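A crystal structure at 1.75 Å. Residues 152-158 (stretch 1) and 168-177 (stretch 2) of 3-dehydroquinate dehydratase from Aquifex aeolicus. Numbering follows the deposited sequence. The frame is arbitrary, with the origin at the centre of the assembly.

Stretch 1 152-158: DVARLLC
Stretch 2 168-177: ILISMGDYGK

No direct hydrogen bond joins these two stretches; their polar link is a single water, 2.9 Å from Asp152 O, to which it donates, and 2.8 Å from Ser171 OG. The remainder is van der Waals packing, with 320 Å² buried over both sides.

Residues 152-158 are helical throughout, with Leu156 N, Leu157 N and Cys158 N donating to Asp152 O (3.1 Å), Val153 O (3.1 Å) and Ala154 O (2.9 Å). Strand 168-172 runs nearly antiparallel to this helix, at 170°, with axes 8.9 Å apart at closest approach. The register reads from the nearest CA pairs, Leu157 and Leu169 at 7.3 Å and Val153 and Gly176 at 5.7 Å.

Leu157 CD2 meets Leu169 CD1 at 4.2 Å; both leucines are m,t, and the Leu157 CA-to-CB bond points sideways, but the end of the side chain comes nearer. The Leu156 (t,p) CA-to-CB bond points toward the other stretch, and CD2 comes to 3.2 Å from Ser171 OG (chi1 m). Val153 (t) places CG2 3.5 Å from Tyr175 O and 3.6 Å from Gly176 CA. Gly173 (phi/psi 97/172) would jam a CB against the preceding carbonyl O; its O accepts a weak hydrogen bond from Gly176 N (3.3 Å). Gly176 has ordinary angles (-85/1), but an ideal CB would clash with Ser171 O at 2.0 Å.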

# COMPACT_ATOMS: atom_id res chain seq x y z
N ASP B 152 -0.63 5.66 -22.12
CA ASP B 152 -0.73 5.76 -20.66
C ASP B 152 -0.70 7.21 -20.20
O ASP B 152 -1.31 7.56 -19.19
CB ASP B 152 0.42 5.01 -19.97
CG ASP B 152 0.20 3.51 -19.89
OD1 ASP B 152 -0.97 3.06 -20.00
OD2 ASP B 152 1.19 2.78 -19.69
N VAL B 153 0.04 8.04 -20.94
CA VAL B 153 0.15 9.46 -20.60
C VAL B 153 -1.17 10.15 -20.91
O VAL B 153 -1.75 10.82 -20.07
CB VAL B 153 1.27 10.14 -21.40
CG1 VAL B 153 1.43 11.59 -20.96
CG2 VAL B 153 2.58 9.38 -21.22
N ALA B 154 -1.64 9.95 -22.14
CA ALA B 154 -2.89 10.55 -22.57
C ALA B 154 -4.02 10.14 -21.63
O ALA B 154 -4.85 10.97 -21.24
CB ALA B 154 -3.21 10.11 -24.00
N ARG B 155 -4.04 8.87 -21.25
CA ARG B 155 -5.08 8.33 -20.37
C ARG B 155 -5.07 8.99 -18.99
O ARG B 155 -6.11 9.42 -18.50
CB ARG B 155 -4.92 6.81 -20.25
CG ARG B 155 -6.10 6.10 -19.59
CD ARG B 155 -6.07 4.61 -19.93
NE ARG B 155 -4.86 3.94 -19.46
CZ ARG B 155 -4.63 3.61 -18.19
NH1 ARG B 155 -3.49 3.00 -17.86
NH2 ARG B 155 -5.53 3.88 -17.25
N LEU B 156 -3.90 9.07 -18.37
CA LEU B 156 -3.80 9.69 -17.05
C LEU B 156 -4.32 11.12 -17.10
O LEU B 156 -5.10 11.55 -16.24
CB LEU B 156 -2.35 9.72 -16.56
CG LEU B 156 -2.11 10.53 -15.28
CD1 LEU B 156 -2.86 9.87 -14.12
CD2 LEU B 156 -0.62 10.62 -14.97
N LEU B 157 -3.89 11.87 -18.11
CA LEU B 157 -4.31 13.27 -18.23
C LEU B 157 -5.80 13.43 -18.50
O LEU B 157 -6.47 14.25 -17.87
CB LEU B 157 -3.50 13.96 -19.33
CG LEU B 157 -2.00 14.04 -19.05
CD1 LEU B 157 -1.25 14.49 -20.30
CD2 LEU B 157 -1.74 15.00 -17.90
N CYS B 158 -6.32 12.63 -19.42
CA CYS B 158 -7.74 12.71 -19.75
C CYS B 158 -8.68 12.24 -18.66
O CYS B 158 -9.72 12.86 -18.42
CB CYS B 158 -8.00 11.94 -21.04
SG CYS B 158 -7.19 12.71 -22.45
N ILE B 168 -2.15 17.26 -8.90
CA ILE B 168 -0.77 17.17 -9.37
C ILE B 168 -0.69 15.86 -10.14
O ILE B 168 -0.92 14.79 -9.57
CB ILE B 168 0.23 17.16 -8.20
CG1 ILE B 168 0.15 18.49 -7.45
CG2 ILE B 168 1.64 16.89 -8.71
CD1 ILE B 168 0.84 18.48 -6.08
N LEU B 169 -0.38 15.95 -11.43
CA LEU B 169 -0.31 14.77 -12.28
C LEU B 169 1.07 14.58 -12.85
O LEU B 169 1.63 15.50 -13.44
CB LEU B 169 -1.31 14.91 -13.42
CG LEU B 169 -2.75 15.16 -12.96
CD1 LEU B 169 -3.61 15.47 -14.17
CD2 LEU B 169 -3.26 13.93 -12.22
N ILE B 170 1.60 13.37 -12.70
CA ILE B 170 2.93 13.08 -13.23
C ILE B 170 3.01 11.69 -13.83
O ILE B 170 2.72 10.70 -13.16
CB ILE B 170 4.00 13.16 -12.12
CG1 ILE B 170 3.97 14.53 -11.45
CG2 ILE B 170 5.38 12.90 -12.72
CD1 ILE B 170 4.76 14.60 -10.18
N SER B 171 3.36 11.62 -15.11
CA SER B 171 3.56 10.34 -15.77
C SER B 171 5.08 10.20 -15.76
O SER B 171 5.78 10.94 -16.46
CB SER B 171 3.06 10.36 -17.22
OG SER B 171 1.65 10.38 -17.27
N MET B 172 5.59 9.28 -14.94
CA MET B 172 7.02 9.07 -14.82
C MET B 172 7.56 8.25 -15.99
O MET B 172 6.81 7.56 -16.68
CB MET B 172 7.36 8.39 -13.49
CG MET B 172 6.94 9.18 -12.24
SD MET B 172 7.39 8.41 -10.64
CE MET B 172 6.31 6.97 -10.64
N GLY B 173 8.87 8.32 -16.20
CA GLY B 173 9.47 7.56 -17.28
C GLY B 173 9.66 8.38 -18.54
O GLY B 173 9.18 9.51 -18.63
N ASP B 174 10.36 7.81 -19.52
CA ASP B 174 10.61 8.53 -20.77
C ASP B 174 9.33 8.89 -21.52
O ASP B 174 9.23 9.99 -22.09
CB ASP B 174 11.55 7.73 -21.68
CG ASP B 174 11.16 6.27 -21.80
OD1 ASP B 174 9.96 5.98 -21.96
OD2 ASP B 174 12.07 5.41 -21.74
N TYR B 175 8.37 7.98 -21.54
CA TYR B 175 7.11 8.22 -22.23
C TYR B 175 6.35 9.42 -21.65
O TYR B 175 5.77 10.21 -22.40
CB TYR B 175 6.20 6.99 -22.13
CG TYR B 175 6.56 5.87 -23.08
CD1 TYR B 175 6.40 6.03 -24.46
CD2 TYR B 175 7.02 4.65 -22.61
CE1 TYR B 175 6.70 4.99 -25.34
CE2 TYR B 175 7.33 3.61 -23.48
CZ TYR B 175 7.17 3.78 -24.85
OH TYR B 175 7.47 2.76 -25.71
N GLY B 176 6.38 9.56 -20.33
CA GLY B 176 5.64 10.63 -19.69
C GLY B 176 6.26 12.01 -19.57
O GLY B 176 5.63 12.91 -19.01
N LYS B 177 7.47 12.19 -20.09
CA LYS B 177 8.14 13.49 -19.98
C LYS B 177 7.23 14.67 -20.34
O LYS B 177 7.22 15.69 -19.64
CB LYS B 177 9.39 13.50 -20.87
CG LYS B 177 10.33 14.66 -20.58
CD LYS B 177 11.66 14.50 -21.32
CE LYS B 177 12.66 15.56 -20.90
NZ LYS B 177 13.96 15.43 -21.62
O HOH W 1 0.65 7.76 -17.13